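Local structure of putative beta-glucosidase (Bifidobacterium adolescentis, 5WAB) at residues F184-I187 and V188-Q192; D128-L131 and A132-A136; A75-S78 and S79-N82; N170-Q173 and R174-R177; G118-C121 and F122-W125. The protein hydrolyses beta-glucosidic bonds as a family 3 glycoside hydrolase, and probably also removes terminal arabinopyranosyl units from ginsenosides. All blocks are in the same frame, centred on the assembly; numbering follows the deposited sequence.

Contact 1: residues F184-I187 and V188-Q192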
loop_
_atom_site.group_PDB
_atom_site.type_symbol
_atom_site.label_atom_id
_atom_site.label_comp_id
_atom_site.label_asym_id
_atom_site.label_seq_id
_atom_site.Cartn_x
_atom_site.Cartn_y
_atom_site.Cartn_z
ATOM N N PHE A 184 -7.972 4.969 -4.326
ATOM C CA PHE A 184 -7.889 6.342 -4.810
ATOM C C PHE A 184 -9.115 7.141 -4.382
ATOM O O PHE A 184 -8.999 8.274 -3.901
ATOM C CB PHE A 184 -7.741 6.359 -6.331
ATOM C CG PHE A 184 -6.391 5.898 -6.835
ATOM C CD1 PHE A 184 -5.300 6.753 -6.800
ATOM C CD2 PHE A 184 -6.223 4.629 -7.385
ATOM C CE1 PHE A 184 -4.057 6.352 -7.281
ATOM C CE2 PHE A 184 -4.983 4.221 -7.870
ATOM C CZ PHE A 184 -3.895 5.092 -7.815
ATOM N N GLU A 185 -10.305 6.556 -4.547
ATOM C CA GLU A 185 -11.540 7.265 -4.230
ATOM C C GLU A 185 -11.604 7.658 -2.758
ATOM O O GLU A 185 -11.954 8.797 -2.429
ATOM C CB GLU A 185 -12.747 6.405 -4.617
ATOM C CG GLU A 185 -14.095 7.079 -4.353
ATOM C CD GLU A 185 -15.277 6.124 -4.468
ATOM O OE1 GLU A 185 -15.060 4.901 -4.610
ATOM O OE2 GLU A 185 -16.430 6.603 -4.399
ATOM N N HIS A 186 -11.221 6.748 -1.856
ATOM C CA HIS A 186 -11.327 7.033 -0.427
ATOM C C HIS A 186 -10.383 8.149 -0.002
ATOM O O HIS A 186 -10.747 8.997 0.817
ATOM C CB HIS A 186 -11.043 5.775 0.394
ATOM C CG HIS A 186 -11.053 6.014 1.873
ATOM N ND1 HIS A 186 -12.214 6.201 2.592
ATOM C CD2 HIS A 186 -10.037 6.149 2.758
ATOM C CE1 HIS A 186 -11.912 6.414 3.860
ATOM N NE2 HIS A 186 -10.597 6.390 3.986
ATOM N N ILE A 187 -9.153 8.138 -0.502
ATOM C CA ILE A 187 -8.197 9.167 -0.112
ATOM C C ILE A 187 -8.591 10.526 -0.691
ATOM O O ILE A 187 -8.439 11.562 -0.031
ATOM C CB ILE A 187 -6.788 8.724 -0.531
ATOM C CG1 ILE A 187 -6.457 7.404 0.187
ATOM C CG2 ILE A 187 -5.778 9.793 -0.208
ATOM C CD1 ILE A 187 -5.114 6.801 -0.176
ATOM N N VAL A 188 -9.136 10.542 -1.911
ATOM C CA VAL A 188 -9.577 11.797 -2.517
ATOM C C VAL A 188 -10.747 12.384 -1.739
ATOM O O VAL A 188 -10.830 13.602 -1.533
ATOM C CB VAL A 188 -9.941 11.580 -3.999
ATOM C CG1 VAL A 188 -10.819 12.709 -4.508
ATOM C CG2 VAL A 188 -8.690 11.472 -4.859
ATOM N N LYS A 189 -11.683 11.537 -1.316
ATOM C CA LYS A 189 -12.854 12.037 -0.610
ATOM C C LYS A 189 -12.560 12.308 0.864
ATOM O O LYS A 189 -13.086 13.271 1.432
ATOM C CB LYS A 189 -14.014 11.055 -0.761
ATOM C CG LYS A 189 -14.611 11.048 -2.152
ATOM C CD LYS A 189 -15.697 10.006 -2.275
ATOM C CE LYS A 189 -16.388 10.101 -3.616
ATOM N NZ LYS A 189 -17.331 8.969 -3.840
ATOM N N THR A 190 -11.732 11.484 1.510
ATOM C CA THR A 190 -11.505 11.671 2.942
ATOM C C THR A 190 -10.473 12.757 3.183
ATOM O O THR A 190 -10.716 13.702 3.941
ATOM C CB THR A 190 -11.082 10.366 3.600
ATOM O OG1 THR A 190 -12.105 9.393 3.372
ATOM C CG2 THR A 190 -10.885 10.569 5.112
ATOM N N ALA A 191 -9.315 12.632 2.560
ATOM C CA ALA A 191 -8.387 13.737 2.566
ATOM C C ALA A 191 -8.606 14.413 1.221
ATOM O O ALA A 191 -9.656 14.234 0.603
ATOM C CB ALA A 191 -6.954 13.243 2.789
ATOM N N GLN A 192 -7.632 15.123 0.735
ATOM C CA GLN A 192 -7.802 15.784 -0.548
ATOM C C GLN A 192 -6.390 16.062 -1.011
ATOM O O GLN A 192 -5.847 17.143 -0.742
ATOM C CB GLN A 192 -8.636 17.068 -0.453
ATOM C CG GLN A 192 -10.161 16.881 -0.554
ATOM C CD GLN A 192 -10.654 16.680 -1.994
ATOM O OE1 GLN A 192 -9.930 16.940 -2.960
ATOM N NE2 GLN A 192 -11.894 16.213 -2.135
#

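Contact 2: residues D128-L131 and A132-A136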
loop_
_atom_site.group_PDB
_atom_site.type_symbol
_atom_site.label_atom_id
_atom_site.label_comp_id
_atom_site.label_asym_id
_atom_site.label_seq_id
_atom_site.Cartn_x
_atom_site.Cartn_y
_atom_site.Cartn_z
ATOM N N ASP A 128 -5.797 -5.493 -1.181
ATOM C CA ASP A 128 -7.185 -5.174 -0.900
ATOM C C ASP A 128 -7.412 -3.678 -1.017
ATOM O O ASP A 128 -6.620 -2.898 -0.471
ATOM C CB ASP A 128 -7.575 -5.648 0.499
ATOM C CG ASP A 128 -9.020 -5.344 0.823
ATOM O OD1 ASP A 128 -9.887 -6.048 0.266
ATOM O OD2 ASP A 128 -9.293 -4.404 1.605
ATOM N N PRO A 129 -8.463 -3.231 -1.712
ATOM C CA PRO A 129 -8.650 -1.776 -1.866
ATOM C C PRO A 129 -8.984 -1.054 -0.568
ATOM O O PRO A 129 -8.481 0.055 -0.344
ATOM C CB PRO A 129 -9.784 -1.680 -2.896
ATOM C CG PRO A 129 -10.521 -2.976 -2.775
ATOM C CD PRO A 129 -9.487 -4.008 -2.432
ATOM N N TYR A 130 -9.798 -1.652 0.308
ATOM C CA TYR A 130 -10.179 -0.972 1.546
ATOM C C TYR A 130 -8.971 -0.741 2.440
ATOM O O TYR A 130 -8.801 0.343 3.010
ATOM C CB TYR A 130 -11.233 -1.782 2.299
ATOM C CG TYR A 130 -11.765 -1.101 3.544
ATOM C CD1 TYR A 130 -11.079 -1.182 4.748
ATOM C CD2 TYR A 130 -12.969 -0.413 3.528
ATOM C CE1 TYR A 130 -11.557 -0.575 5.897
ATOM C CE2 TYR A 130 -13.460 0.193 4.680
ATOM C CZ TYR A 130 -12.747 0.111 5.860
ATOM O OH TYR A 130 -13.220 0.713 7.008
ATOM N N LEU A 131 -8.139 -1.769 2.608
ATOM C CA LEU A 131 -6.962 -1.643 3.457
ATOM C C LEU A 131 -5.999 -0.594 2.913
ATOM O O LEU A 131 -5.474 0.231 3.670
ATOM C CB LEU A 131 -6.267 -2.997 3.573
ATOM C CG LEU A 131 -5.045 -3.084 4.487
ATOM C CD1 LEU A 131 -5.438 -2.869 5.944
ATOM C CD2 LEU A 131 -4.324 -4.415 4.303
ATOM N N ALA A 132 -5.763 -0.604 1.600
ATOM C CA ALA A 132 -4.835 0.359 1.012
ATOM C C ALA A 132 -5.326 1.790 1.206
ATOM O O ALA A 132 -4.538 2.686 1.538
ATOM C CB ALA A 132 -4.634 0.051 -0.473
ATOM N N GLY A 133 -6.624 2.023 1.013
ATOM C CA GLY A 133 -7.150 3.371 1.145
ATOM C C GLY A 133 -7.144 3.857 2.582
ATOM O O GLY A 133 -6.754 4.994 2.864
ATOM N N HIS A 134 -7.578 3.003 3.510
ATOM C CA HIS A 134 -7.653 3.406 4.909
ATOM C C HIS A 134 -6.301 3.399 5.614
ATOM O O HIS A 134 -6.203 3.914 6.734
ATOM C CB HIS A 134 -8.647 2.517 5.654
ATOM C CG HIS A 134 -10.073 2.770 5.275
ATOM N ND1 HIS A 134 -10.556 2.559 4.001
ATOM C CD2 HIS A 134 -11.116 3.240 5.998
ATOM C CE1 HIS A 134 -11.836 2.881 3.958
ATOM N NE2 HIS A 134 -12.201 3.293 5.158
ATOM N N GLU A 135 -5.261 2.853 4.985
ATOM C CA GLU A 135 -3.905 2.974 5.511
ATOM C C GLU A 135 -3.176 4.168 4.907
ATOM O O GLU A 135 -2.714 5.056 5.631
ATOM C CB GLU A 135 -3.121 1.689 5.247
ATOM C CG GLU A 135 -3.464 0.563 6.191
ATOM C CD GLU A 135 -2.556 -0.624 6.008
ATOM O OE1 GLU A 135 -2.272 -0.976 4.843
ATOM O OE2 GLU A 135 -2.111 -1.191 7.026
ATOM N N ALA A 136 -3.074 4.204 3.578
ATOM C CA ALA A 136 -2.254 5.218 2.928
ATOM C C ALA A 136 -2.800 6.627 3.105
ATOM O O ALA A 136 -2.055 7.592 2.889
ATOM C CB ALA A 136 -2.108 4.896 1.444
HETATM O O HOH W 1 -10.212 2.310 0.631
#

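Contact 3: residues A75-S78 and S79-N82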
loop_
_atom_site.group_PDB
_atom_site.type_symbol
_atom_site.label_atom_id
_atom_site.label_comp_id
_atom_site.label_asym_id
_atom_site.label_seq_id
_atom_site.Cartn_x
_atom_site.Cartn_y
_atom_site.Cartn_z
ATOM N N ALA A 75 5.277 -1.802 1.804
ATOM C CA ALA A 75 5.101 -3.249 1.914
ATOM C C ALA A 75 5.304 -3.729 3.342
ATOM O O ALA A 75 4.762 -4.770 3.734
ATOM C CB ALA A 75 6.055 -3.983 0.976
ATOM N N GLY A 76 6.105 -3.005 4.117
ATOM C CA GLY A 76 6.265 -3.284 5.528
ATOM C C GLY A 76 5.250 -2.539 6.367
ATOM O O GLY A 76 4.564 -3.141 7.198
ATOM N N LEU A 77 5.133 -1.225 6.147
ATOM C CA LEU A 77 4.264 -0.406 6.987
ATOM C C LEU A 77 2.802 -0.813 6.874
ATOM O O LEU A 77 2.035 -0.600 7.819
ATOM C CB LEU A 77 4.424 1.076 6.629
ATOM C CG LEU A 77 3.857 2.076 7.643
ATOM C CD1 LEU A 77 4.391 1.764 9.035
ATOM C CD2 LEU A 77 4.214 3.496 7.261
ATOM N N SER A 78 2.409 -1.431 5.763
ATOM C CA SER A 78 1.049 -1.928 5.622
ATOM C C SER A 78 0.725 -3.051 6.591
ATOM O O SER A 78 -0.453 -3.383 6.751
ATOM C CB SER A 78 0.818 -2.407 4.193
ATOM O OG SER A 78 1.729 -3.439 3.848
ATOM N N SER A 79 1.728 -3.651 7.227
ATOM C CA SER A 79 1.473 -4.664 8.240
ATOM C C SER A 79 0.929 -4.077 9.535
ATOM O O SER A 79 0.425 -4.832 10.372
ATOM C CB SER A 79 2.757 -5.446 8.519
ATOM O OG SER A 79 3.325 -5.939 7.314
ATOM N N SER A 80 1.026 -2.761 9.720
ATOM C CA SER A 80 0.644 -2.128 10.980
ATOM C C SER A 80 -0.866 -2.014 11.156
ATOM O O SER A 80 -1.348 -2.049 12.293
ATOM C CB SER A 80 1.269 -0.737 11.070
ATOM O OG SER A 80 0.735 0.102 10.060
ATOM N N TRP A 81 -1.616 -1.849 10.062
ATOM C CA TRP A 81 -3.060 -1.596 10.125
ATOM C C TRP A 81 -3.365 -0.450 11.087
ATOM O O TRP A 81 -4.358 -0.465 11.815
ATOM C CB TRP A 81 -3.827 -2.864 10.520
ATOM C CG TRP A 81 -3.732 -3.992 9.514
ATOM C CD1 TRP A 81 -2.590 -4.507 8.968
ATOM C CD2 TRP A 81 -4.815 -4.768 8.975
ATOM N NE1 TRP A 81 -2.896 -5.534 8.108
ATOM C CE2 TRP A 81 -4.253 -5.716 8.098
ATOM C CE3 TRP A 81 -6.203 -4.745 9.144
ATOM C CZ2 TRP A 81 -5.030 -6.632 7.391
ATOM C CZ3 TRP A 81 -6.972 -5.660 8.443
ATOM C CH2 TRP A 81 -6.384 -6.588 7.577
ATOM N N ASN A 82 -2.495 0.561 11.085
ATOM C CA ASN A 82 -2.488 1.619 12.096
ATOM C C ASN A 82 -2.474 2.973 11.404
ATOM O O ASN A 82 -1.408 3.576 11.216
ATOM C CB ASN A 82 -1.286 1.480 13.035
ATOM C CG ASN A 82 -1.400 2.359 14.271
ATOM O OD1 ASN A 82 -2.178 3.318 14.301
ATOM N ND2 ASN A 82 -0.612 2.043 15.296
#

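Contact 4: residues N170-Q173 and R174-R177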
loop_
_atom_site.group_PDB
_atom_site.type_symbol
_atom_site.label_atom_id
_atom_site.label_comp_id
_atom_site.label_asym_id
_atom_site.label_seq_id
_atom_site.Cartn_x
_atom_site.Cartn_y
_atom_site.Cartn_z
ATOM N N ASN A 170 -6.437 -3.990 -19.801
ATOM C CA ASN A 170 -7.816 -4.144 -20.249
ATOM C C ASN A 170 -8.632 -4.710 -19.092
ATOM O O ASN A 170 -8.496 -5.887 -18.736
ATOM C CB ASN A 170 -7.884 -5.031 -21.490
ATOM C CG ASN A 170 -7.150 -4.426 -22.674
ATOM O OD1 ASN A 170 -7.079 -3.204 -22.808
ATOM N ND2 ASN A 170 -6.593 -5.275 -23.534
ATOM N N ILE A 171 -9.475 -3.864 -18.510
ATOM C CA ILE A 171 -10.133 -4.132 -17.239
ATOM C C ILE A 171 -11.622 -3.869 -17.393
ATOM O O ILE A 171 -12.024 -2.894 -18.037
ATOM C CB ILE A 171 -9.555 -3.235 -16.123
ATOM C CG1 ILE A 171 -8.027 -3.246 -16.160
ATOM C CG2 ILE A 171 -10.076 -3.669 -14.756
ATOM C CD1 ILE A 171 -7.400 -2.303 -15.170
ATOM N N SER A 172 -12.441 -4.739 -16.809
ATOM C CA SER A 172 -13.876 -4.489 -16.788
ATOM C C SER A 172 -14.195 -3.325 -15.854
ATOM O O SER A 172 -13.412 -2.969 -14.968
ATOM C CB SER A 172 -14.641 -5.726 -16.332
ATOM O OG SER A 172 -14.460 -5.917 -14.946
ATOM N N GLN A 173 -15.381 -2.744 -16.048
ATOM C CA GLN A 173 -15.800 -1.621 -15.214
ATOM C C GLN A 173 -15.948 -2.026 -13.752
ATOM O O GLN A 173 -15.486 -1.305 -12.861
ATOM C CB GLN A 173 -17.095 -1.021 -15.752
ATOM C CG GLN A 173 -16.858 -0.220 -17.018
ATOM C CD GLN A 173 -15.820 0.871 -16.809
ATOM O OE1 GLN A 173 -14.779 0.887 -17.465
ATOM N NE2 GLN A 173 -16.109 1.798 -15.899
ATOM N N ARG A 174 -16.566 -3.182 -13.485
ATOM C CA ARG A 174 -16.681 -3.652 -12.105
ATOM C C ARG A 174 -15.319 -3.742 -11.433
ATOM O O ARG A 174 -15.142 -3.277 -10.302
ATOM C CB ARG A 174 -17.376 -5.012 -12.053
ATOM C CG ARG A 174 -18.878 -4.948 -11.961
ATOM C CD ARG A 174 -19.445 -6.280 -11.494
ATOM N NE ARG A 174 -19.104 -6.599 -10.107
ATOM C CZ ARG A 174 -19.137 -7.828 -9.593
ATOM N NH1 ARG A 174 -19.486 -8.858 -10.351
ATOM N NH2 ARG A 174 -18.813 -8.037 -8.323
ATOM N N ALA A 175 -14.341 -4.347 -12.111
ATOM C CA ALA A 175 -13.029 -4.507 -11.498
ATOM C C ALA A 175 -12.363 -3.158 -11.265
ATOM O O ALA A 175 -11.725 -2.947 -10.226
ATOM C CB ALA A 175 -12.152 -5.419 -12.360
ATOM N N LEU A 176 -12.525 -2.221 -12.205
ATOM C CA LEU A 176 -12.023 -0.865 -11.997
ATOM C C LEU A 176 -12.699 -0.212 -10.796
ATOM O O LEU A 176 -12.030 0.349 -9.920
ATOM C CB LEU A 176 -12.243 -0.026 -13.257
ATOM C CG LEU A 176 -11.238 -0.154 -14.398
ATOM C CD1 LEU A 176 -11.739 0.598 -15.596
ATOM C CD2 LEU A 176 -9.866 0.364 -13.979
ATOM N N ARG A 177 -14.030 -0.294 -10.729
ATOM C CA ARG A 177 -14.773 0.393 -9.678
ATOM C C ARG A 177 -14.563 -0.248 -8.309
ATOM O O ARG A 177 -14.544 0.455 -7.294
ATOM C CB ARG A 177 -16.260 0.416 -10.023
ATOM C CG ARG A 177 -16.606 1.220 -11.257
ATOM C CD ARG A 177 -16.467 2.690 -10.984
ATOM N NE ARG A 177 -16.959 3.493 -12.097
ATOM C CZ ARG A 177 -17.109 4.811 -12.050
ATOM N NH1 ARG A 177 -16.807 5.471 -10.939
ATOM N NH2 ARG A 177 -17.571 5.466 -13.107
#

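Contact 5: residues G118-C121 and F122-W125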
loop_
_atom_site.group_PDB
_atom_site.type_symbol
_atom_site.label_atom_id
_atom_site.label_comp_id
_atom_site.label_asym_id
_atom_site.label_seq_id
_atom_site.Cartn_x
_atom_site.Cartn_y
_atom_site.Cartn_z
ATOM N N GLY A 118 4.741 -8.211 -8.977
ATOM C CA GLY A 118 4.863 -6.834 -9.418
ATOM C C GLY A 118 6.084 -6.131 -8.859
ATOM O O GLY A 118 6.303 -6.125 -7.647
ATOM N N GLY A 119 6.880 -5.526 -9.740
ATOM C CA GLY A 119 8.156 -4.962 -9.328
ATOM C C GLY A 119 8.052 -3.837 -8.314
ATOM O O GLY A 119 8.986 -3.614 -7.542
ATOM N N ARG A 120 6.930 -3.108 -8.301
ATOM C CA ARG A 120 6.748 -1.984 -7.386
ATOM C C ARG A 120 5.950 -2.344 -6.133
ATOM O O ARG A 120 5.556 -1.437 -5.392
ATOM C CB ARG A 120 6.032 -0.832 -8.098
ATOM C CG ARG A 120 6.769 -0.215 -9.264
ATOM C CD ARG A 120 7.982 0.602 -8.861
ATOM N NE ARG A 120 7.652 1.889 -8.251
ATOM C CZ ARG A 120 7.159 2.935 -8.912
ATOM N NH1 ARG A 120 6.912 2.856 -10.217
ATOM N NH2 ARG A 120 6.913 4.067 -8.265
ATOM N N CYS A 121 5.731 -3.634 -5.857
ATOM C CA CYS A 121 4.943 -4.017 -4.684
ATOM C C CYS A 121 5.532 -3.482 -3.381
ATOM O O CYS A 121 4.789 -3.245 -2.420
ATOM C CB CYS A 121 4.792 -5.541 -4.617
ATOM S SG CYS A 121 3.512 -6.244 -5.713
ATOM N N PHE A 122 6.854 -3.291 -3.320
ATOM C CA PHE A 122 7.483 -2.825 -2.088
ATOM C C PHE A 122 7.028 -1.419 -1.717
ATOM O O PHE A 122 7.056 -1.060 -0.531
ATOM C CB PHE A 122 9.010 -2.867 -2.221
ATOM C CG PHE A 122 9.582 -1.718 -2.989
ATOM C CD1 PHE A 122 9.550 -1.715 -4.369
ATOM C CD2 PHE A 122 10.171 -0.653 -2.336
ATOM C CE1 PHE A 122 10.081 -0.666 -5.084
ATOM C CE2 PHE A 122 10.702 0.401 -3.045
ATOM C CZ PHE A 122 10.655 0.395 -4.420
ATOM N N GLU A 123 6.583 -0.638 -2.709
ATOM C CA GLU A 123 6.186 0.754 -2.561
ATOM C C GLU A 123 4.676 0.927 -2.443
ATOM O O GLU A 123 4.208 2.050 -2.231
ATOM C CB GLU A 123 6.712 1.529 -3.780
ATOM C CG GLU A 123 6.776 3.044 -3.715
ATOM C CD GLU A 123 7.513 3.606 -4.931
ATOM O OE1 GLU A 123 8.180 2.810 -5.619
ATOM O OE2 GLU A 123 7.416 4.818 -5.217
ATOM N N TYR A 124 3.906 -0.160 -2.547
ATOM C CA TYR A 124 2.450 -0.137 -2.428
ATOM C C TYR A 124 2.015 -0.806 -1.127
ATOM O O TYR A 124 2.828 -1.342 -0.374
ATOM C CB TYR A 124 1.793 -0.805 -3.642
ATOM C CG TYR A 124 2.204 -0.207 -4.971
ATOM C CD1 TYR A 124 2.583 1.123 -5.066
ATOM C CD2 TYR A 124 2.218 -0.978 -6.128
ATOM C CE1 TYR A 124 2.962 1.667 -6.268
ATOM C CE2 TYR A 124 2.596 -0.441 -7.337
ATOM C CZ TYR A 124 2.965 0.881 -7.398
ATOM O OH TYR A 124 3.340 1.421 -8.595
ATOM N N TRP A 125 0.704 -0.797 -0.876
ATOM C CA TRP A 125 0.184 -1.123 0.449
ATOM C C TRP A 125 -0.466 -2.504 0.548
ATOM O O TRP A 125 -0.125 -3.269 1.453
ATOM C CB TRP A 125 -0.790 -0.028 0.894
ATOM C CG TRP A 125 -0.079 1.272 1.146
ATOM C CD1 TRP A 125 0.295 2.189 0.209
ATOM C CD2 TRP A 125 0.341 1.803 2.411
ATOM N NE1 TRP A 125 0.928 3.249 0.806
ATOM C CE2 TRP A 125 0.968 3.039 2.158
ATOM C CE3 TRP A 125 0.248 1.354 3.730
ATOM C CZ2 TRP A 125 1.496 3.832 3.175
ATOM C CZ3 TRP A 125 0.778 2.142 4.741
ATOM C CH2 TRP A 125 1.393 3.365 4.459
#

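Contact 1: residues F184-I187 and V188-Q192
Phe184 starts the contact through its carbonyl oxygen, which takes the backbone hydrogen bond of Val188 N, while its ring turns off to meet Phe155 edge-to-face. One residue on, Glu185 reaches for the next turn with its side chain. CG lies anti to the backbone N (chi1 -179°) and the chain runs out straight from there, so OE2 can meet NZ of the equally extended Lys189 in a salt bridge of 2.6 Å. The lysine comes to the anti lone pair of OE2, and the same oxygen also pairs with Arg625. His186 is held to Thr190 twice over. Its carbonyl O accepts both Thr190 N, at 2.8 Å, and Thr190 OG1, at 2.9 Å, the two donors arriving from opposite faces of the carbonyl plane. The hydroxyl oxygen also sits above one face of the imidazole, 3.0 Å from His186 CE1, and Thr190 CB makes a CH-pi contact with that ring, 4.2 Å from its centroid. Ile187 O receives a weak bond from Ala191 N, where the chain leaves helical geometry; the Ile187 side chain packs on helix 129-144. The last turn of helix 182-190 is therefore stitched by side chains as well as backbone: Glu185 OE2, facing Lys189 and Arg625, is likely to stay ionised, balanced by two cations, and the threonine hydroxyl, by turning back, satisfies itself within the helix.

Contact 2: residues D128-L131 and A132-A136
The Tyr130 and His134 rings, one helical turn apart, stack face to face with centroids 3.6 Å apart and planes 15° from parallel. The overlap is uneven: Tyr130 CZ lies over the middle of the imidazole, whereas His134 CE1 sits toward the rim of the phenol, 3.2 Å from Tyr130 CE2. Tyr130 sends CG anti to its own nitrogen (chi1 -176°), which swings the ring along the helix to meet a histidine placed one turn later.

Among the hydrogen bonds, Tyr130 O is gripped twice by the same residue, by His134 N and by His134 ND1, each at 3.0 Å; the imidazole donor is bent (131°), and the carbonyl oxygen stands out of the ring plane. Water 1 donates to Pro129 O and makes a weak contact at the edge of the imidazole. At the helix start, Asp128 is the N-cap, its OD2 accepting from Leu131 N at 3.0 Å, while OD1 pairs with Arg529 and Tyr528.

Van der Waals contact is made by Leu131, whose CG lies 3.5 Å from Glu135 OE1; the leucine also packs on Phe605 of strand 601-610.

The bond from ND1 to Tyr130 O suggests that this nitrogen carries a proton, and the imidazole is sandwiched between Tyr130 on one face and the stacked His186 of helix 182-190 on the other, which would hold its rotation.

Contact 3: residues A75-S78 and S79-N82
Ser80 bends back onto Leu77, and its short side chain can be traced atom by atom. CB stands 3.3 Å from Leu77 O. OG then occupies the crowded position between backbone N and carbonyl carbon (chi1 65°), which turns it back toward the preceding turn and lets it donate to Leu77 O at 2.7 Å, nearly along the C=O axis. Toward the leucine side chain, the nearest atom to OG is Leu77 CD1, at 4.1 Å. On its other side OG takes a weak bond from Asn82 N. Leu77 O accepts a second bond, from Ser80 N at 3.0 Å, this donor standing well above the carbonyl plane. Just before it, Ser79 N binds Gly76 O at 2.9 Å. Trp81 brings CD1 to 3.3 Å from Ser78 O; its NE1 is bonded to Lys493 O, and its ring meets Phe605 edge-to-face. Ser78 OG turns back to Ala74 O. Asn82 caps the next helix at Leu85 N. Consecutive i to i+3 bonds, the second closing a type I beta turn from Leu77 to Ser80, make this the compact turn linking helix 74-77 to helix 83-99 in the N-terminal barrel-type domain of the family 3 enzymes.

Contact 4: residues N170-Q173 and R174-R177
Of the flat groups here, Gln173 NE2 lies obliquely to the Arg177 guanidinium, neither over a face nor at its edge, 4.2 Å from Arg177 NE. The guanidinium is claimed by outside partners, a salt bridge to Glu222 and a cation-pi contact with Trp630. At the other end of the amide, Gln173 OE1 lies 3.6 Å from Leu176 CD1, the glutamine chain being bent at chi2 (-56°), which turns this oxygen toward the leucine.

The apolar part is built on Ile171. Its CG2 branch touches both Ala175 CB, at 3.6 Å, and Leu176 CG, at 3.7 Å, while CD1 meets Leu176 CD2 farther out; the two large side chains cross at about a right angle. Leu176 also leans on Trp213 of helix 212-222. Replacing Leu176 by an alanine would probably open a gap beside Ile171 CG2 and CD1 and cost Trp213 a packing partner.

Ser172 supplies the polar end. Its OG accepts from Ala175 N at 3.2 Å in a nearly straight bond (163°), and its carbonyl O takes Leu176 N at 3.0 Å; Gln173 O then receives Arg177 N. Arg174 leads the other way, its NE to Glu178 and its NH2 to Ala596 O. Taken together, this is a classic serine N-cap opening helix 173-180, with Ile171, just before the cap, and Leu176 forming the i, i+5 pair of a hydrophobic staple.

Contact 5: residues G118-C121 and F122-W125
Arg120 and Glu123 lie side by side, and the arginine grips the carboxylate side-on with two nitrogens: NE to Glu123 OE1 at 2.8 Å and NH2 to Glu123 OE2 at 3.2 Å. Both oxygens lie in the guanidinium plane, yet the carboxylate is met from above its own plane, the two groups being turned 46° apart. Bends at chi2 and chi3 (-71° and -74°) curl the arginine back to this position. Tyr124 flanks it: OH stands over the centre of one guanidinium face, Tyr124 CE2 is 3.5 Å from Arg120 CB, and Arg120 O sits above the phenol ring, 3.4 Å from Tyr124 CD2. Gly119 O lies at the edge of the Phe122 ring, 3.7 Å from CD1.

Backbone bonds set these groups in place, Glu123 N to Arg120 O and Tyr124 N to Cys121 O. Farther out, Glu123 OE2 also pairs with Lys153, Tyr124 OH bonds to His154 ND1, and Lys113 NZ reaches the carbonyls of Cys121 and Tyr124. A leucine in place of Arg120 would probably break both bonds to the carboxylate, leaving Glu123 OE1 without its charged mate and OE2 with Lys153.

Arg120 NH2 also holds a glycerol, probably from the crystallisation liquor, consistent with a pocket beside strand 149-155. The type I turn from Gly118 to Cys121 and the short 3-10 segment it runs into carry a charged cluster in the N-terminal domain of this family 3 glycoside hydrolase.

Overall arrangement
From the N terminus, contact 3 comes first, closing the tight turn between helices 74-77 and 83-99. Contact 5 follows in the loop between strand 102-106 and helix 129-144, contact 2 starts that helix, contact 4 opens helix 173-180, and contact 1 finishes helix 182-190. All are in series; none nests or crosses another. In space contact 2 is the middle piece: it joins helix 129-144 to helix 182-190 where His134 stacks on His186 of contact 1, and also meets Trp81 of contact 3 and Trp125 of contact 5. Contacts 3 and 5, through Ala75 and Phe122, tie the 74-83 turn to the loop before helix 129-144. Contact 4 stands apart, its nearest atoms about 5 Å from contact 1.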